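Tryptophan--tRNA ligase (PDB 2YY5) probably attaches tryptophan to its cognate tRNA at the expense of ATP, as a class I aminoacyl-tRNA synthetase working as a homodimer. Local coordinates at residues G15-H18 against L19-L23; E104-M108 against T109-A113; V153-D156 against Q157-H160. The protein carries 1 engineered substitution. All coordinates share one frame; numbering follows the deposited sequence.

Interaction 1: G15-H18 against L19-L23; sequences GKQH and LGNYL. With WSA (5'-O-[(L-tryptophylamino)sulfonyl]adenosine), chain J; SO4 (sulfate ion), chain H.
The carbonyl oxygen of His18 is approached by two amides from the first turn of helix 19-26. Tyr22 N donates to His18 O at 3.2 Å, close to straight and in the carbonyl plane. Asn21 N adds a weak, more bent bond to His18 O. The imidazole works at the same helix start. Its chi1 of 60° sets CG between the backbone N and the carbonyl carbon, and this brings ND1 back over the helix end. There Gly20 N gives a bent, weak capping bond, 2.7 Å from Gly20 N to His18 ND1. His18 is thus the N-cap residue of the helix.

The segment belongs to the 'HIGH' region predicted for this enzyme, the signature of class I synthetases that follows the first strand of the Rossmann fold. His18 and Asn21 are stacked here. The amide of Asn21 lies over one face of the His18 ring, the planes 22° apart. The far edge of the ring serves an anion: His18 NE2 donates to sulfate O3 at 3.0 Å, nearly straight at 168°. Lys205 of the predicted 'KMSKS' region binds the same sulfate, which probably came from the crystallisation liquor.

The bound tryptophanyl-sulfamoyl adenosine lies against the same turn. Its adenine N7 sits at the edge of the His18 ring, 3.6 Å from His18 CE1. The Gly20 backbone also lies against the adenine. Gln17 NE2 gives a weak bond to Gln12 O.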
loop_
_atom_site.group_PDB
_atom_site.type_symbol
_atom_site.label_atom_id
_atom_site.label_comp_id
_atom_site.label_asym_id
_atom_site.label_seq_id
_atom_site.Cartn_x
_atom_site.Cartn_y
_atom_site.Cartn_z
ATOM N N GLY B 15 -7.650 23.214 -0.890
ATOM C CA GLY B 15 -8.100 24.592 -0.853
ATOM C C GLY B 15 -8.827 24.885 -2.144
ATOM O O GLY B 15 -9.353 25.973 -2.348
ATOM N N LYS B 16 -8.856 23.886 -3.018
ATOM C CA LYS B 16 -9.506 24.000 -4.313
ATOM C C LYS B 16 -10.887 23.366 -4.331
ATOM O O LYS B 16 -11.444 23.127 -5.405
ATOM C CB LYS B 16 -8.649 23.348 -5.399
ATOM C CG LYS B 16 -8.097 24.316 -6.433
ATOM C CD LYS B 16 -6.667 24.757 -6.134
ATOM C CE LYS B 16 -6.112 25.550 -7.316
ATOM N NZ LYS B 16 -4.636 25.704 -7.301
ATOM N N GLN B 17 -11.431 23.079 -3.152
ATOM C CA GLN B 17 -12.769 22.505 -3.055
ATOM C C GLN B 17 -13.689 23.437 -3.861
ATOM O O GLN B 17 -13.717 24.650 -3.617
ATOM C CB GLN B 17 -13.202 22.462 -1.590
ATOM C CG GLN B 17 -13.889 21.180 -1.161
ATOM C CD GLN B 17 -12.989 19.965 -1.263
ATOM O OE1 GLN B 17 -13.242 19.068 -2.064
ATOM N NE2 GLN B 17 -11.930 19.931 -0.457
ATOM N N HIS B 18 -14.429 22.877 -4.821
ATOM C CA HIS B 18 -15.312 23.674 -5.679
ATOM C C HIS B 18 -16.769 23.200 -5.743
ATOM O O HIS B 18 -17.125 22.170 -5.166
ATOM C CB HIS B 18 -14.735 23.711 -7.093
ATOM C CG HIS B 18 -14.584 22.356 -7.719
ATOM N ND1 HIS B 18 -15.658 21.540 -8.001
ATOM C CD2 HIS B 18 -13.482 21.675 -8.115
ATOM C CE1 HIS B 18 -15.227 20.417 -8.546
ATOM N NE2 HIS B 18 -13.909 20.472 -8.626
ATOM N N LEU B 19 -17.593 23.968 -6.462
ATOM C CA LEU B 19 -19.021 23.690 -6.649
ATOM C C LEU B 19 -19.312 22.311 -7.247
ATOM O O LEU B 19 -20.381 21.746 -7.024
ATOM C CB LEU B 19 -19.644 24.747 -7.559
ATOM C CG LEU B 19 -20.650 25.755 -7.007
ATOM C CD1 LEU B 19 -21.272 26.494 -8.178
ATOM C CD2 LEU B 19 -21.734 25.058 -6.213
ATOM N N GLY B 20 -18.375 21.788 -8.033
ATOM C CA GLY B 20 -18.570 20.475 -8.617
ATOM C C GLY B 20 -18.640 19.469 -7.486
ATOM O O GLY B 20 -19.456 18.554 -7.510
ATOM N N ASN B 21 -17.786 19.663 -6.483
ATOM C CA ASN B 21 -17.740 18.787 -5.315
ATOM C C ASN B 21 -19.007 18.937 -4.487
ATOM O O ASN B 21 -19.591 17.937 -4.052
ATOM C CB ASN B 21 -16.540 19.128 -4.437
ATOM C CG ASN B 21 -15.229 19.050 -5.188
ATOM O OD1 ASN B 21 -14.914 18.029 -5.797
ATOM N ND2 ASN B 21 -14.453 20.131 -5.143
ATOM N N TYR B 22 -19.426 20.187 -4.277
ATOM C CA TYR B 22 -20.617 20.468 -3.482
ATOM C C TYR B 22 -21.848 19.831 -4.120
ATOM O O TYR B 22 -22.560 19.046 -3.493
ATOM C CB TYR B 22 -20.853 21.982 -3.335
ATOM C CG TYR B 22 -22.041 22.298 -2.440
ATOM C CD1 TYR B 22 -21.937 22.196 -1.052
ATOM C CD2 TYR B 22 -23.296 22.595 -2.983
ATOM C CE1 TYR B 22 -23.047 22.367 -0.225
ATOM C CE2 TYR B 22 -24.419 22.766 -2.163
ATOM C CZ TYR B 22 -24.280 22.648 -0.784
ATOM O OH TYR B 22 -25.363 22.782 0.043
ATOM N N LEU B 23 -22.084 20.173 -5.376
ATOM C CA LEU B 23 -23.227 19.651 -6.092
ATOM C C LEU B 23 -23.096 18.154 -6.371
ATOM O O LEU B 23 -24.095 17.425 -6.389
ATOM C CB LEU B 23 -23.420 20.447 -7.393
ATOM C CG LEU B 23 -24.455 21.592 -7.366
ATOM C CD1 LEU B 23 -24.559 22.191 -5.972
ATOM C CD2 LEU B 23 -24.086 22.665 -8.387
HETATM C CD2 WSA J . -13.456 8.040 -2.704
HETATM C CE3 WSA J . -14.763 8.407 -3.004
HETATM C CZ3 WSA J . -15.796 7.507 -2.776
HETATM C CH2 WSA J . -15.521 6.247 -2.251
HETATM C CZ2 WSA J . -14.213 5.884 -1.953
HETATM C CE2 WSA J . -13.179 6.784 -2.182
HETATM N N11 WSA J . -11.866 6.718 -1.976
HETATM C CD1 WSA J . -11.303 7.867 -2.339
HETATM C CG WSA J . -12.237 8.703 -2.788
HETATM C CB WSA J . -12.004 10.129 -3.284
HETATM C CA WSA J . -12.399 10.285 -4.754
HETATM N NH3 WSA J . -11.644 9.345 -5.593
HETATM C C WSA J . -12.101 11.721 -5.195
HETATM O O WSA J . -10.950 12.063 -5.445
HETATM N NS WSA J . -13.131 12.554 -5.283
HETATM S S WSA J . -12.614 14.100 -5.223
HETATM O O1S WSA J . -11.901 14.353 -3.928
HETATM O O2S WSA J . -11.664 14.372 -6.351
HETATM O "O5'" WSA J . -13.787 14.915 -5.324
HETATM C "C5'" WSA J . -14.865 14.674 -4.412
HETATM C "C4'" WSA J . -16.201 14.343 -5.085
HETATM O "O4'" WSA J . -16.567 15.400 -5.989
HETATM C "C3'" WSA J . -16.179 13.052 -5.908
HETATM O "O3'" WSA J . -17.420 12.358 -5.748
HETATM C "C2'" WSA J . -16.069 13.591 -7.333
HETATM O "O2'" WSA J . -16.624 12.644 -8.250
HETATM C "C1'" WSA J . -17.017 14.781 -7.203
HETATM N N9 WSA J . -16.821 15.714 -8.340
HETATM C C8 WSA J . -15.650 16.222 -8.715
HETATM N N7 WSA J . -15.830 17.066 -9.727
HETATM C C5 WSA J . -17.134 17.097 -9.999
HETATM C C4 WSA J . -17.763 16.226 -9.120
HETATM N N3 WSA J . -19.096 16.075 -9.193
HETATM C C2 WSA J . -19.803 16.745 -10.087
HETATM N N1 WSA J . -19.233 17.583 -10.934
HETATM C C6 WSA J . -17.907 17.784 -10.919
HETATM N N6 WSA J . -17.337 18.641 -11.766
HETATM S S SO4 H . -11.659 17.289 -8.487
HETATM O O1 SO4 H . -12.154 16.052 -9.106
HETATM O O2 SO4 H . -10.223 17.134 -8.157
HETATM O O3 SO4 H . -11.854 18.411 -9.428
HETATM O O4 SO4 H . -12.400 17.546 -7.247
#

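Interaction 2: E104-M108 against T109-A113; sequences ELQRM and TQFKA
Met108 and Lys112 are joined by the main backbone bond of this turn. Lys112 N donates to Met108 O at 3.1 Å, in the carbonyl plane and fairly straight at 162°. Phe111 N also points to Met108 O, but that bond is bent and weak. One carbonyl therefore receives two amides of the opening turn of helix 109-115.

A second polar link uses a side chain. Lys112 runs back along the turn, extended until a bend at chi4 (74°) brings NZ round to the backbone of Arg107. Lys112 NZ makes a weak bond to Arg107 O at 3.4 Å. The positive ends of the two residues are near each other without touching: Arg107 NH2 is 5.0 Å from Lys112 NZ. This face of the turn is exposed, so solvent probably softens any repulsion.

The apolar contact lies on the buried side, where Met108 CB meets Phe111 CB at 4.1 Å. CG of Phe111 stands anti to the backbone N, chi1 173°, which carries the ring back beside the end of the preceding helix. A carbonyl meets the ring edge there: Gln106 O comes in, in the plane of the ring, 3.6 Å from Phe111 CD2. Beyond the turn, Phe111 and Leu105 both pack on Leu133 of helix 131-144. Leu105 also touches Thr130 of the second subunit, while Glu104 forms a salt bridge with Arg170 of helix 158-175.

The contacts mark a short helix-to-helix junction. Helix 102-106 gives way to helix 109-115 almost at once, with Met108 as the N-cap residue of the second helix.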
loop_
_atom_site.group_PDB
_atom_site.type_symbol
_atom_site.label_atom_id
_atom_site.label_comp_id
_atom_site.label_asym_id
_atom_site.label_seq_id
_atom_site.Cartn_x
_atom_site.Cartn_y
_atom_site.Cartn_z
ATOM N N GLU B 104 -4.959 -3.505 -15.861
ATOM C CA GLU B 104 -6.222 -2.840 -15.556
ATOM C C GLU B 104 -6.026 -1.464 -14.931
ATOM O O GLU B 104 -6.851 -0.568 -15.125
ATOM C CB GLU B 104 -7.094 -3.716 -14.643
ATOM C CG GLU B 104 -6.464 -4.122 -13.322
ATOM C CD GLU B 104 -7.326 -5.118 -12.551
ATOM O OE1 GLU B 104 -6.847 -5.664 -11.533
ATOM O OE2 GLU B 104 -8.486 -5.355 -12.959
ATOM N N LEU B 105 -4.933 -1.290 -14.191
ATOM C CA LEU B 105 -4.673 -0.006 -13.556
ATOM C C LEU B 105 -4.157 1.016 -14.562
ATOM O O LEU B 105 -4.422 2.212 -14.433
ATOM C CB LEU B 105 -3.680 -0.176 -12.399
ATOM C CG LEU B 105 -4.217 -0.961 -11.189
ATOM C CD1 LEU B 105 -3.082 -1.273 -10.227
ATOM C CD2 LEU B 105 -5.324 -0.160 -10.494
ATOM N N GLN B 106 -3.443 0.539 -15.579
ATOM C CA GLN B 106 -2.887 1.419 -16.609
ATOM C C GLN B 106 -3.897 1.938 -17.624
ATOM O O GLN B 106 -3.680 2.976 -18.244
ATOM C CB GLN B 106 -1.753 0.706 -17.329
ATOM C CG GLN B 106 -0.536 0.535 -16.456
ATOM C CD GLN B 106 0.565 -0.241 -17.132
ATOM O OE1 GLN B 106 1.727 -0.163 -16.726
ATOM N NE2 GLN B 106 0.211 -1.008 -18.163
ATOM N N ARG B 107 -4.997 1.212 -17.801
ATOM C CA ARG B 107 -6.031 1.631 -18.739
ATOM C C ARG B 107 -6.991 2.639 -18.102
ATOM O O ARG B 107 -7.837 3.208 -18.794
ATOM C CB ARG B 107 -6.830 0.425 -19.259
ATOM C CG ARG B 107 -6.144 -0.393 -20.351
ATOM C CD ARG B 107 -5.094 -1.312 -19.767
ATOM N NE ARG B 107 -4.477 -2.209 -20.742
ATOM C CZ ARG B 107 -3.477 -1.874 -21.554
ATOM N NH1 ARG B 107 -2.986 -2.768 -22.405
ATOM N NH2 ARG B 107 -2.961 -0.651 -21.519
ATOM N N MET B 108 -6.869 2.857 -16.790
ATOM C CA MET B 108 -7.744 3.813 -16.107
ATOM C C MET B 108 -7.598 5.178 -16.777
ATOM O O MET B 108 -6.489 5.682 -16.954
ATOM C CB MET B 108 -7.387 3.918 -14.621
ATOM C CG MET B 108 -7.665 2.666 -13.796
ATOM S SD MET B 108 -9.418 2.368 -13.449
ATOM C CE MET B 108 -9.801 1.113 -14.675
ATOM N N THR B 109 -8.721 5.770 -17.160
ATOM C CA THR B 109 -8.695 7.062 -17.829
ATOM C C THR B 109 -8.087 8.141 -16.950
ATOM O O THR B 109 -7.353 9.000 -17.430
ATOM C CB THR B 109 -10.117 7.503 -18.267
ATOM O OG1 THR B 109 -10.952 7.664 -17.113
ATOM C CG2 THR B 109 -10.734 6.460 -19.190
ATOM N N GLN B 110 -8.388 8.095 -15.661
ATOM C CA GLN B 110 -7.861 9.089 -14.743
ATOM C C GLN B 110 -6.342 9.004 -14.672
ATOM O O GLN B 110 -5.666 10.011 -14.490
ATOM C CB GLN B 110 -8.447 8.883 -13.354
ATOM C CG GLN B 110 -8.822 10.164 -12.657
ATOM C CD GLN B 110 -10.168 10.688 -13.103
ATOM O OE1 GLN B 110 -11.133 9.930 -13.207
ATOM N NE2 GLN B 110 -10.249 11.992 -13.352
ATOM N N PHE B 111 -5.803 7.799 -14.811
ATOM C CA PHE B 111 -4.356 7.614 -14.764
ATOM C C PHE B 111 -3.696 8.175 -16.010
ATOM O O PHE B 111 -2.657 8.826 -15.931
ATOM C CB PHE B 111 -3.997 6.137 -14.647
ATOM C CG PHE B 111 -2.527 5.871 -14.753
ATOM C CD1 PHE B 111 -1.638 6.419 -13.833
ATOM C CD2 PHE B 111 -2.025 5.087 -15.778
ATOM C CE1 PHE B 111 -0.273 6.190 -13.936
ATOM C CE2 PHE B 111 -0.657 4.852 -15.889
ATOM C CZ PHE B 111 0.220 5.404 -14.967
ATOM N N LYS B 112 -4.292 7.900 -17.165
ATOM C CA LYS B 112 -3.763 8.389 -18.430
ATOM C C LYS B 112 -3.714 9.918 -18.430
ATOM O O LYS B 112 -2.673 10.519 -18.691
ATOM C CB LYS B 112 -4.642 7.917 -19.594
ATOM C CG LYS B 112 -4.539 6.439 -19.968
ATOM C CD LYS B 112 -5.435 6.160 -21.177
ATOM C CE LYS B 112 -5.081 4.870 -21.903
ATOM N NZ LYS B 112 -5.491 3.654 -21.162
ATOM N N ALA B 113 -4.847 10.540 -18.125
ATOM C CA ALA B 113 -4.954 11.991 -18.115
ATOM C C ALA B 113 -4.177 12.639 -16.985
ATOM O O ALA B 113 -4.026 13.862 -16.943
ATOM C CB ALA B 113 -6.410 12.397 -18.026
#

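Interaction 3: V153-D156 against Q157-H160; sequences VGND and QKQH. With WSA (5'-O-[(L-tryptophylamino)sulfonyl]adenosine), chain J; SO4 (sulfate ion), chain I.
The loop after strand 150-152 and the start of helix 158-175 form part of the adenylate pocket, with Gly154, Asn155 and Asp156 predicted to bind ATP. Gly154, Asp156 and Gln157 bond the tryptophanyl-sulfamoyl adenosine held here, and Asp156 and Gln157 also touch each other. Gln157 NE2 donates to Asp156 OD2 at 3.1 Å. It comes from above the carboxylate plane, and the carboxylate and amide planes are 56° apart. The chi1 of Asp156, 58°, places its carboxylate between the backbone N and the carbonyl carbon, facing the ribose. There the ribose O2' donates to Asp156 OD1 at 2.7 Å. Gly154 N donates to the ribose O3' at 3.1 Å and weakly to O2', so the 2'-hydroxyl is held by two residues of the loop.

The Gln157 chain bends at chi2 and carries its amide toward the tryptophanyl part. Gln157 OE1 accepts from the ligand NH3 at 2.8 Å. His160 ND1 donates to the same Gln157 OE1 at 2.9 Å, nearly straight at 164°; it comes from above the amide plane, with the oxygen close to the plane of the His160 ring. With the NE2 bond to Asp156, these hold both ends of the amide. A water lies over one face of the His160 ring; it donates to Asp156 O and accepts from His160 N.

The backbone winds into the helix through two bonds, Gln157 N to Gly154 O and Lys158 N to Asn155 O. Val153 CB packs on Gln157 CB at 3.7 Å, their side chains crossing at about a right angle. Val153 CG1 reaches the indole at 3.5 Å from CZ3. On the sheet side, Val153 and Lys158 lean on Phe184 of strand 183-185. Gln157 and His160 rest on Met139 of helix 131-144.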
loop_
_atom_site.group_PDB
_atom_site.type_symbol
_atom_site.label_atom_id
_atom_site.label_comp_id
_atom_site.label_asym_id
_atom_site.label_seq_id
_atom_site.Cartn_x
_atom_site.Cartn_y
_atom_site.Cartn_z
ATOM N N VAL B 153 -21.112 9.261 -5.545
ATOM C CA VAL B 153 -19.997 9.991 -6.134
ATOM C C VAL B 153 -20.357 10.694 -7.433
ATOM O O VAL B 153 -21.450 10.518 -7.969
ATOM C CB VAL B 153 -18.835 9.038 -6.456
ATOM C CG1 VAL B 153 -18.128 8.617 -5.196
ATOM C CG2 VAL B 153 -19.380 7.820 -7.176
ATOM N N GLY B 154 -19.409 11.478 -7.938
ATOM C CA GLY B 154 -19.610 12.189 -9.185
ATOM C C GLY B 154 -19.386 11.247 -10.354
ATOM O O GLY B 154 -18.824 10.158 -10.193
ATOM N N ASN B 155 -19.827 11.670 -11.532
ATOM C CA ASN B 155 -19.695 10.873 -12.736
ATOM C C ASN B 155 -18.276 10.374 -12.952
ATOM O O ASN B 155 -18.067 9.200 -13.226
ATOM C CB ASN B 155 -20.120 11.690 -13.948
ATOM C CG ASN B 155 -20.086 10.885 -15.224
ATOM O OD1 ASN B 155 -20.898 9.987 -15.424
ATOM N ND2 ASN B 155 -19.134 11.195 -16.092
ATOM N N ASP B 156 -17.312 11.278 -12.820
ATOM C CA ASP B 156 -15.894 10.977 -13.010
ATOM C C ASP B 156 -15.374 9.785 -12.213
ATOM O O ASP B 156 -14.292 9.274 -12.494
ATOM C CB ASP B 156 -15.063 12.204 -12.650
ATOM C CG ASP B 156 -15.311 12.659 -11.234
ATOM O OD1 ASP B 156 -16.470 13.009 -10.926
ATOM O OD2 ASP B 156 -14.352 12.652 -10.433
ATOM N N GLN B 157 -16.137 9.347 -11.217
ATOM C CA GLN B 157 -15.728 8.225 -10.385
ATOM C C GLN B 157 -16.295 6.872 -10.805
ATOM O O GLN B 157 -16.163 5.897 -10.064
ATOM C CB GLN B 157 -16.107 8.504 -8.932
ATOM C CG GLN B 157 -15.286 9.610 -8.318
ATOM C CD GLN B 157 -13.808 9.312 -8.406
ATOM O OE1 GLN B 157 -13.286 8.488 -7.657
ATOM N NE2 GLN B 157 -13.128 9.962 -9.344
ATOM N N LYS B 158 -16.901 6.805 -11.993
ATOM C CA LYS B 158 -17.503 5.564 -12.480
ATOM C C LYS B 158 -16.537 4.406 -12.721
ATOM O O LYS B 158 -16.805 3.283 -12.289
ATOM C CB LYS B 158 -18.306 5.811 -13.761
ATOM C CG LYS B 158 -18.842 4.520 -14.389
ATOM C CD LYS B 158 -19.719 4.773 -15.606
ATOM C CE LYS B 158 -21.123 5.172 -15.201
ATOM N NZ LYS B 158 -21.106 6.308 -14.240
ATOM N N GLN B 159 -15.437 4.661 -13.422
ATOM C CA GLN B 159 -14.462 3.605 -13.696
ATOM C C GLN B 159 -13.974 2.976 -12.397
ATOM O O GLN B 159 -13.782 1.760 -12.317
ATOM C CB GLN B 159 -13.244 4.146 -14.451
ATOM C CG GLN B 159 -13.250 3.940 -15.955
ATOM C CD GLN B 159 -11.835 3.883 -16.531
ATOM O OE1 GLN B 159 -10.993 4.738 -16.244
ATOM N NE2 GLN B 159 -11.573 2.868 -17.346
ATOM N N HIS B 160 -13.762 3.818 -11.391
ATOM C CA HIS B 160 -13.284 3.357 -10.097
ATOM C C HIS B 160 -14.278 2.403 -9.454
ATOM O O HIS B 160 -13.885 1.376 -8.896
ATOM C CB HIS B 160 -13.007 4.557 -9.197
ATOM C CG HIS B 160 -11.836 5.372 -9.648
ATOM N ND1 HIS B 160 -11.727 6.722 -9.395
ATOM C CD2 HIS B 160 -10.717 5.021 -10.324
ATOM C CE1 HIS B 160 -10.588 7.169 -9.899
ATOM N NE2 HIS B 160 -9.956 6.156 -10.469
HETATM C CD2 WSA J . -13.456 8.040 -2.704
HETATM C CE3 WSA J . -14.763 8.407 -3.004
HETATM C CZ3 WSA J . -15.796 7.507 -2.776
HETATM C CH2 WSA J . -15.521 6.247 -2.251
HETATM C CZ2 WSA J . -14.213 5.884 -1.953
HETATM C CE2 WSA J . -13.179 6.784 -2.182
HETATM N N11 WSA J . -11.866 6.718 -1.976
HETATM C CD1 WSA J . -11.303 7.867 -2.339
HETATM C CG WSA J . -12.237 8.703 -2.788
HETATM C CB WSA J . -12.004 10.129 -3.284
HETATM C CA WSA J . -12.399 10.285 -4.754
HETATM N NH3 WSA J . -11.644 9.345 -5.593
HETATM C C WSA J . -12.101 11.721 -5.195
HETATM O O WSA J . -10.950 12.063 -5.445
HETATM N NS WSA J . -13.131 12.554 -5.283
HETATM S S WSA J . -12.614 14.100 -5.223
HETATM O O1S WSA J . -11.901 14.353 -3.928
HETATM O O2S WSA J . -11.664 14.372 -6.351
HETATM O "O5'" WSA J . -13.787 14.915 -5.324
HETATM C "C5'" WSA J . -14.865 14.674 -4.412
HETATM C "C4'" WSA J . -16.201 14.343 -5.085
HETATM O "O4'" WSA J . -16.567 15.400 -5.989
HETATM C "C3'" WSA J . -16.179 13.052 -5.908
HETATM O "O3'" WSA J . -17.420 12.358 -5.748
HETATM C "C2'" WSA J . -16.069 13.591 -7.333
HETATM O "O2'" WSA J . -16.624 12.644 -8.250
HETATM C "C1'" WSA J . -17.017 14.781 -7.203
HETATM N N9 WSA J . -16.821 15.714 -8.340
HETATM C C8 WSA J . -15.650 16.222 -8.715
HETATM N N7 WSA J . -15.830 17.066 -9.727
HETATM C C5 WSA J . -17.134 17.097 -9.999
HETATM C C4 WSA J . -17.763 16.226 -9.120
HETATM N N3 WSA J . -19.096 16.075 -9.193
HETATM C C2 WSA J . -19.803 16.745 -10.087
HETATM N N1 WSA J . -19.233 17.583 -10.934
HETATM C C6 WSA J . -17.907 17.784 -10.919
HETATM N N6 WSA J . -17.337 18.641 -11.766
HETATM S S SO4 I . -9.663 10.824 -8.805
HETATM O O1 SO4 I . -9.327 9.974 -9.951
HETATM O O2 SO4 I . -10.938 10.369 -8.225
HETATM O O3 SO4 I . -8.597 10.716 -7.786
HETATM O O4 SO4 I . -9.778 12.220 -9.264
HETATM O O HOH W 1 -13.095 6.828 -12.154
#

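In the fold
The three contacts follow one another along the chain; none nests in or crosses another, and each closes a local turn at a helix start. Interaction 1 leads from strand 6-11 into helix 19-26. Interaction 2 turns helix 102-106 into helix 109-115. Interaction 3 leads from strand 150-152 into helix 158-175. Interactions 1 and 3 do not touch, with nearest atoms about 7 Å apart, but both line the pocket of the adenylate analogue and meet through it. Interaction 2 lies farther out and joins interaction 3 directly: Thr109 N is 2.7 Å from Gln159 OE1, probably a hydrogen bond.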